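Side-chain contacts in leucine aminopeptidase (Fimbriiglobus ruber, PDB 7D1B), which probably acts as a zinc-dependent glutaminyl cyclase of the M28 peptidase family, closing N-terminal glutamine into pyroglutamate: residues A160-M163 against M164-H168; P253-V256 against A257-R261; D282-D285 against D286-L290; V324-G327 against N328-G332. One frame throughout, in Å; residues are numbered along the deposited sequence.

Interaction 1: A160-M163 against M164-H168; sequences AALM and MELAH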
# COMPACT_ATOMS: atom_id res chain seq x y z
N ALA A 160 -0.41 5.70 0.52
CA ALA A 160 -1.30 6.63 -0.16
C ALA A 160 -0.56 7.88 -0.61
O ALA A 160 -0.77 8.37 -1.73
CB ALA A 160 -2.48 6.98 0.75
N ALA A 161 0.30 8.42 0.26
CA ALA A 161 1.06 9.61 -0.07
C ALA A 161 2.03 9.37 -1.22
O ALA A 161 2.20 10.23 -2.09
CB ALA A 161 1.79 10.13 1.16
N LEU A 162 2.68 8.20 -1.24
CA LEU A 162 3.56 7.90 -2.36
C LEU A 162 2.76 7.79 -3.65
O LEU A 162 3.22 8.26 -4.69
CB LEU A 162 4.39 6.64 -2.09
CG LEU A 162 5.35 6.27 -3.24
CD1 LEU A 162 6.31 7.43 -3.59
CD2 LEU A 162 6.16 5.03 -2.88
N MET A 163 1.56 7.21 -3.60
CA MET A 163 0.70 7.22 -4.78
C MET A 163 0.37 8.64 -5.21
O MET A 163 0.35 8.94 -6.41
CB MET A 163 -0.60 6.45 -4.52
CG MET A 163 -0.45 4.97 -4.34
SD MET A 163 -2.03 4.32 -3.82
CE MET A 163 -1.58 2.61 -3.49
N MET A 164 0.10 9.54 -4.24
CA MET A 164 -0.15 10.94 -4.60
C MET A 164 1.05 11.54 -5.32
O MET A 164 0.88 12.26 -6.30
CB MET A 164 -0.49 11.74 -3.35
CG MET A 164 -1.84 11.39 -2.75
SD MET A 164 -2.22 12.36 -1.26
CE MET A 164 -2.71 13.90 -2.03
N GLU A 165 2.26 11.26 -4.84
CA GLU A 165 3.45 11.76 -5.53
C GLU A 165 3.58 11.14 -6.92
O GLU A 165 3.79 11.85 -7.91
CB GLU A 165 4.71 11.52 -4.70
CG GLU A 165 6.00 11.88 -5.47
CD GLU A 165 6.07 13.34 -5.91
OE1 GLU A 165 5.40 14.17 -5.27
OE2 GLU A 165 6.83 13.63 -6.88
N LEU A 166 3.45 9.82 -7.01
CA LEU A 166 3.60 9.13 -8.29
C LEU A 166 2.61 9.65 -9.31
O LEU A 166 2.92 9.70 -10.51
CB LEU A 166 3.42 7.62 -8.12
CG LEU A 166 4.54 6.88 -7.40
CD1 LEU A 166 4.13 5.43 -7.16
CD2 LEU A 166 5.83 6.94 -8.20
N ALA A 167 1.41 10.03 -8.87
CA ALA A 167 0.39 10.50 -9.80
C ALA A 167 0.85 11.71 -10.61
O ALA A 167 0.34 11.91 -11.71
CB ALA A 167 -0.88 10.84 -9.03
N HIS A 168 1.76 12.54 -10.09
CA HIS A 168 2.27 13.66 -10.88
C HIS A 168 3.01 13.19 -12.13
O HIS A 168 3.10 13.96 -13.10
CB HIS A 168 3.20 14.54 -10.05
CG HIS A 168 2.49 15.32 -9.00
ND1 HIS A 168 1.83 16.50 -9.27
CD2 HIS A 168 2.33 15.09 -7.67
CE1 HIS A 168 1.30 16.97 -8.15
NE2 HIS A 168 1.59 16.13 -7.17
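Leu162 and Leu166 meet because their first torsions differ: Leu162 carries CG opposite its backbone N (chi1 -180°), which carries the branch forward along the helix, while Leu166 has CG beside its N (chi1 -72°) and leans back. Leu162 CG and Leu166 CD1 therefore come to 4.2 Å, a single, fairly loose apolar touch between side chains that cross obliquely. The closer approach is to the backbone, since Leu166 CG lies 3.3 Å from Leu162 O, the carbonyl oxygen that also accepts from Leu166 N at 2.8 Å. This is the i to i+4 pattern of an alpha-helix, here helix 153-167, and it recurs from Met164 N to Ala160 O and from Glu165 N to Ala161 O, each at 2.9 Å. Met164 also leans back over the preceding turn, its CB 3.3 Å from Ala161 O and its CG 3.4 Å from Ala160 O. The helix is buried on several sides: Ala161 and Met164 face helix 51-63, whereas Met163 and Leu166 lie against Phe181 of strand 178-184. Glu165 sends its carboxylate elsewhere, pairing OE1 with Arg53 in a salt bridge, while OE2 is hydrogen-bonded to Asp50 N and His169 NE2.

Interaction 2: P253-V256 against A257-R261; sequences PNLV and AELWR. With GOL (glycerol), chain H.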
# COMPACT_ATOMS: atom_id res chain seq x y z
N PRO A 253 7.93 -15.31 -6.69
CA PRO A 253 9.40 -15.31 -6.80
C PRO A 253 9.94 -14.42 -7.91
O PRO A 253 10.94 -13.73 -7.69
CB PRO A 253 9.75 -16.79 -7.03
CG PRO A 253 8.45 -17.44 -7.49
CD PRO A 253 7.35 -16.66 -6.83
N ASN A 254 9.32 -14.43 -9.09
CA ASN A 254 9.86 -13.59 -10.16
C ASN A 254 9.61 -12.11 -9.92
O ASN A 254 10.41 -11.27 -10.35
CB ASN A 254 9.35 -14.00 -11.54
CG ASN A 254 9.97 -13.10 -12.67
OD1 ASN A 254 11.17 -13.20 -12.93
ND2 ASN A 254 9.19 -12.20 -13.26
N LEU A 255 8.49 -11.77 -9.26
CA LEU A 255 8.23 -10.38 -8.92
C LEU A 255 9.27 -9.89 -7.92
O LEU A 255 9.83 -8.79 -8.09
CB LEU A 255 6.80 -10.25 -8.38
CG LEU A 255 6.09 -8.92 -8.58
CD1 LEU A 255 4.68 -9.05 -8.05
CD2 LEU A 255 6.78 -7.73 -7.98
N VAL A 256 9.56 -10.68 -6.88
CA VAL A 256 10.62 -10.30 -5.96
C VAL A 256 11.92 -10.08 -6.72
O VAL A 256 12.62 -9.07 -6.53
CB VAL A 256 10.80 -11.36 -4.86
CG1 VAL A 256 11.99 -11.00 -3.98
CG2 VAL A 256 9.55 -11.49 -3.99
N ALA A 257 12.29 -11.02 -7.60
CA ALA A 257 13.55 -10.88 -8.34
C ALA A 257 13.57 -9.58 -9.15
O ALA A 257 14.57 -8.86 -9.14
CB ALA A 257 13.78 -12.08 -9.25
N GLU A 258 12.49 -9.28 -9.88
CA GLU A 258 12.46 -8.06 -10.68
C GLU A 258 12.57 -6.82 -9.81
O GLU A 258 13.31 -5.89 -10.15
CB GLU A 258 11.18 -7.99 -11.51
CG GLU A 258 11.19 -8.93 -12.68
CD GLU A 258 9.99 -8.80 -13.59
OE1 GLU A 258 9.03 -8.08 -13.24
OE2 GLU A 258 10.02 -9.42 -14.69
N LEU A 259 11.81 -6.77 -8.71
CA LEU A 259 11.80 -5.57 -7.88
C LEU A 259 13.17 -5.33 -7.26
O LEU A 259 13.67 -4.20 -7.25
CB LEU A 259 10.76 -5.72 -6.80
CG LEU A 259 9.31 -5.50 -7.08
CD1 LEU A 259 8.58 -5.87 -5.81
CD2 LEU A 259 9.03 -4.04 -7.46
N TRP A 260 13.76 -6.38 -6.70
CA TRP A 260 15.07 -6.21 -6.08
C TRP A 260 16.16 -5.97 -7.12
O TRP A 260 17.12 -5.24 -6.85
CB TRP A 260 15.40 -7.40 -5.16
CG TRP A 260 14.95 -7.23 -3.72
CD1 TRP A 260 15.78 -7.11 -2.64
CD2 TRP A 260 13.60 -7.17 -3.20
NE1 TRP A 260 15.04 -6.98 -1.48
CE2 TRP A 260 13.71 -7.01 -1.79
CE3 TRP A 260 12.32 -7.26 -3.77
CZ2 TRP A 260 12.58 -6.93 -0.96
CZ3 TRP A 260 11.21 -7.16 -2.94
CH2 TRP A 260 11.35 -6.99 -1.54
N ARG A 261 16.01 -6.51 -8.34
CA ARG A 261 16.93 -6.19 -9.42
C ARG A 261 16.85 -4.70 -9.77
O ARG A 261 17.87 -4.01 -9.88
CB ARG A 261 16.62 -7.07 -10.64
CG ARG A 261 17.61 -6.93 -11.78
CD ARG A 261 17.24 -7.80 -12.98
NE ARG A 261 17.21 -9.21 -12.57
CZ ARG A 261 16.15 -10.03 -12.64
NH1 ARG A 261 15.01 -9.62 -13.19
NH2 ARG A 261 16.24 -11.26 -12.15
C1 GOL H . 5.53 -9.10 -12.79
O1 GOL H . 6.71 -8.78 -12.04
C2 GOL H . 5.52 -10.64 -13.09
O2 GOL H . 6.62 -11.06 -13.83
C3 GOL H . 5.43 -11.39 -11.75
O3 GOL H . 5.51 -12.77 -12.03
O HOH W 1 13.48 -11.99 -13.50
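Three i to i+4 side-chain pairs along helix 253-266, Asn254 with Glu258, Leu255 with Leu259 and Val256 with Trp260, make up this contact. Glu258 has CG beside its backbone N (chi1 -74°) and runs extended beyond it, which carries the carboxylate back to Asn254. There Asn254 ND2 gives Glu258 OE2 a weak bond at 3.2 Å, the amide and carboxylate planes 71° apart. A glycerol, probably from the crystallisation liquor, takes Asn254 ND2 on its O2 at 2.9 Å and donates from O1 to Glu258 OE1 at 2.7 Å; a water links Asn254 OD1 to Arg261 NH1. These Asn254 bonds hold for one of two conformers and are to that extent doubtful. Gln337 NE2 also reaches Glu258 OE1. With an alanine at Glu258, Gln337 would probably lose an acceptor and the Asn254 amide become freer to turn. The helix is amphipathic: Leu255 and Leu259, side by side and pointing the same way, pack with Val256 and Trp260 on Val298 of the central sheet. Val256 CG1 sits over one indole face, off-centre, in a CH-pi contact 4.3 Å from the centroid of the Trp260 six-membered ring. A hydrogen bond from NE1 to Val272 O and an edge-to-face contact with Phe271 hold the indole from outside.

Interaction 3: D282-D285 against D286-L290; sequences DVLD and DHIAL
A tight turn leads the loop 282-285 into helix 287-292, and Asp285 supplies most of the contact between the two. Ile288 N donates to Asp285 O at 3.1 Å, closing a type I turn through Asp286 and His287; the donor stands 49° out of the carbonyl plane, and a water bridges the same oxygen to Ala289 N, where a helix would place its next backbone bond. The Asp285 carboxylate reaches forward to the next residue: OD1 accepts from Asp286 N at 2.9 Å, on the anti side and 34° out of the carboxylate plane. Another water lies 2.8 Å from both Asp285 OD1 and Asp286 OD2, while Asp286 OD1 is hydrogen-bonded to Ser208 OG. His287 holds its CG between backbone N and carbonyl carbon (chi1 65°), which brings the ring edge back to the loop: CE1 is 3.3 Å from Val283 O in the ring plane, and ND1 is 3.4 Å from Asp285 CB. Glu245 grips both parts, accepting from His287 NE2 and Val283 N. An alanine in place of Asp285 would probably leave Asp286 N without its side-chain acceptor and open a gap facing Asp299 and Asp233, whose OD2 atoms lie close to Asp285 OD2. The Asp285 side chain is about 8 Å from the bound zinc ion, and its cluster with Asp299 and Asp233 is consistent with the carboxylic-acid network described for M28 glutaminyl cyclases.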
# COMPACT_ATOMS: atom_id res chain seq x y z
N ASP A 282 7.35 -14.33 8.48
CA ASP A 282 6.24 -14.26 7.55
C ASP A 282 5.22 -13.29 8.10
O ASP A 282 4.93 -13.30 9.31
CB ASP A 282 5.58 -15.64 7.40
CG ASP A 282 6.47 -16.65 6.65
OD1 ASP A 282 7.60 -16.31 6.23
OD2 ASP A 282 6.01 -17.79 6.47
N VAL A 283 4.67 -12.45 7.23
CA VAL A 283 3.84 -11.32 7.65
C VAL A 283 2.50 -11.43 6.93
O VAL A 283 2.45 -11.33 5.70
CB VAL A 283 4.51 -9.97 7.34
CG1 VAL A 283 3.64 -8.83 7.88
CG2 VAL A 283 5.92 -9.90 7.94
N LEU A 284 1.43 -11.64 7.68
CA LEU A 284 0.10 -11.53 7.11
C LEU A 284 -0.18 -10.07 6.77
O LEU A 284 0.06 -9.18 7.60
CB LEU A 284 -0.94 -12.04 8.10
CG LEU A 284 -0.84 -13.53 8.43
CD1 LEU A 284 -1.80 -13.87 9.54
CD2 LEU A 284 -1.11 -14.36 7.18
N ASP A 285 -0.69 -9.81 5.58
CA ASP A 285 -0.92 -8.44 5.16
C ASP A 285 -1.91 -8.48 3.99
O ASP A 285 -2.45 -9.53 3.63
CB ASP A 285 0.41 -7.77 4.81
CG ASP A 285 0.43 -6.29 5.08
OD1 ASP A 285 -0.65 -5.67 5.21
OD2 ASP A 285 1.55 -5.71 5.13
N ASP A 286 -2.16 -7.31 3.40
CA ASP A 286 -3.13 -7.20 2.32
C ASP A 286 -2.73 -7.98 1.07
O ASP A 286 -3.58 -8.18 0.20
CB ASP A 286 -3.36 -5.73 1.97
CG ASP A 286 -4.32 -5.03 2.92
OD1 ASP A 286 -5.39 -5.61 3.26
OD2 ASP A 286 -4.04 -3.87 3.27
N HIS A 287 -1.47 -8.42 0.94
CA HIS A 287 -1.06 -9.17 -0.24
C HIS A 287 -1.49 -10.63 -0.19
O HIS A 287 -1.45 -11.30 -1.22
CB HIS A 287 0.45 -9.07 -0.44
CG HIS A 287 1.25 -9.70 0.65
ND1 HIS A 287 0.96 -9.53 2.00
CD2 HIS A 287 2.33 -10.51 0.59
CE1 HIS A 287 1.84 -10.20 2.71
NE2 HIS A 287 2.70 -10.79 1.88
N ILE A 288 -1.90 -11.13 0.98
CA ILE A 288 -2.31 -12.53 1.08
C ILE A 288 -3.52 -12.81 0.19
O ILE A 288 -3.54 -13.77 -0.58
CB ILE A 288 -2.60 -12.90 2.54
CG1 ILE A 288 -1.36 -12.68 3.41
CG2 ILE A 288 -3.15 -14.33 2.65
CD1 ILE A 288 -0.22 -13.60 3.11
N ALA A 289 -4.54 -11.95 0.28
CA ALA A 289 -5.74 -12.20 -0.51
C ALA A 289 -5.43 -12.14 -1.99
O ALA A 289 -6.02 -12.89 -2.79
CB ALA A 289 -6.82 -11.18 -0.16
N LEU A 290 -4.51 -11.26 -2.40
CA LEU A 290 -4.14 -11.15 -3.81
C LEU A 290 -3.45 -12.42 -4.29
O LEU A 290 -3.83 -12.99 -5.32
CB LEU A 290 -3.25 -9.92 -4.03
CG LEU A 290 -3.84 -8.58 -3.59
CD1 LEU A 290 -2.83 -7.47 -3.86
CD2 LEU A 290 -5.13 -8.29 -4.31
O HOH W 2 -5.11 -10.07 2.51
O HOH W 3 -1.51 -3.19 4.23

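Interaction 4: V324-G327 against N328-G332; sequences VDVG and NVLLG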
# COMPACT_ATOMS: atom_id res chain seq x y z
N VAL A 324 11.12 8.39 -2.32
CA VAL A 324 11.54 8.52 -3.71
C VAL A 324 12.19 7.24 -4.20
O VAL A 324 11.93 6.79 -5.33
CB VAL A 324 12.48 9.74 -3.87
CG1 VAL A 324 13.25 9.67 -5.20
CG2 VAL A 324 11.70 11.05 -3.74
N ASP A 325 13.04 6.62 -3.37
CA ASP A 325 13.68 5.37 -3.77
C ASP A 325 12.63 4.30 -4.08
O ASP A 325 12.69 3.62 -5.11
CB ASP A 325 14.58 4.85 -2.66
CG ASP A 325 15.94 5.49 -2.61
OD1 ASP A 325 16.29 6.34 -3.45
OD2 ASP A 325 16.68 5.13 -1.68
N VAL A 326 11.66 4.13 -3.17
CA VAL A 326 10.63 3.13 -3.41
C VAL A 326 9.80 3.48 -4.64
O VAL A 326 9.48 2.60 -5.46
CB VAL A 326 9.78 2.91 -2.14
CG1 VAL A 326 8.59 2.00 -2.42
CG2 VAL A 326 10.67 2.32 -1.03
N GLY A 327 9.48 4.77 -4.82
CA GLY A 327 8.75 5.17 -6.01
C GLY A 327 9.49 4.86 -7.29
O GLY A 327 8.90 4.38 -8.27
N ASN A 328 10.80 5.10 -7.31
CA ASN A 328 11.57 4.79 -8.51
C ASN A 328 11.66 3.30 -8.75
O ASN A 328 11.66 2.88 -9.91
CB ASN A 328 12.93 5.45 -8.42
CG ASN A 328 12.89 6.89 -8.89
OD1 ASN A 328 12.24 7.21 -9.90
ND2 ASN A 328 13.62 7.74 -8.22
N VAL A 329 11.72 2.49 -7.69
CA VAL A 329 11.69 1.04 -7.90
C VAL A 329 10.37 0.61 -8.52
O VAL A 329 10.34 -0.18 -9.47
CB VAL A 329 12.00 0.31 -6.58
CG1 VAL A 329 11.76 -1.19 -6.73
CG2 VAL A 329 13.43 0.60 -6.17
N LEU A 330 9.26 1.14 -8.01
CA LEU A 330 7.95 0.80 -8.59
C LEU A 330 7.88 1.22 -10.05
O LEU A 330 7.40 0.46 -10.90
CB LEU A 330 6.84 1.49 -7.81
CG LEU A 330 6.62 1.01 -6.38
CD1 LEU A 330 5.68 1.96 -5.66
CD2 LEU A 330 6.07 -0.41 -6.39
N LEU A 331 8.34 2.44 -10.37
CA LEU A 331 8.27 2.89 -11.76
C LEU A 331 9.19 2.07 -12.65
O LEU A 331 8.85 1.80 -13.82
CB LEU A 331 8.60 4.38 -11.86
CG LEU A 331 7.57 5.31 -11.24
CD1 LEU A 331 8.04 6.74 -11.38
CD2 LEU A 331 6.19 5.11 -11.87
N GLY A 332 10.34 1.63 -12.14
CA GLY A 332 11.21 0.79 -12.95
C GLY A 332 10.58 -0.56 -13.22
O GLY A 332 10.61 -1.06 -14.35
O HOH W 4 15.71 7.11 -6.08
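Val324 and Asn328 make the close part of this contact. Asn328 N donates to Val324 O at 2.8 Å, Asn328 CB lies 3.5 Å from that same oxygen, and Asn328 ND2 rests 3.6 Å from Val324 CG1, the two side chains lying alongside each other and pointing the same way. The first torsion explains it: CG of Asn328 stands beside the backbone N (chi1 -85°), which turns the amide back along the helix. Leu330 likewise brings CG to 3.4 Å from Val326 O, and Leu331 CG sits 3.4 Å from Gly327 O. By contrast, the apolar pair of Val326 CG1 and Leu330 CD1 is loose at 4.4 Å, since each of these side chains turns mainly to other parts of the fold. The hydrated side lies by Val324, which is partly exposed: a water donates to Asp325 OD1 at 2.8 Å and accepts from Asn328 ND2, linking an acid to an amide that do not meet directly. Both groups have further partners, Asp325 OD1 in a salt bridge with Lys321 and Asn328 OD1 accepting from Phe47 N. In the fold, helix 320-336 turns Val326 and Leu330 to strand 225-232, Val329 to Leu259 and Ala263 of helix 253-266, and Leu330 and Leu331 to Leu166 of helix 153-167.

In chain order the four contacts follow one another without interleaving, and all belong to the M28 peptidase region of the chain. Helix 320-336, which carries interaction 4, lies between two partners: the centre of interaction 4 is about 11 Å from that of interaction 1, where Leu162 CD2 comes 3.9 Å from Gly327 N, and about 13 Å from that of interaction 2, where Leu259 O meets Val329 CG1 at 3.6 Å. Interactions 1 and 2 themselves do not touch, their centres being about 22 Å apart, so helix 320-336 joins them. Interaction 3 touches none of the others and lies across the chain's centre from interaction 1. Interactions 1, 2 and 4 thus form a helical layer against the mixed sheet, while interaction 3 lies near the zinc site.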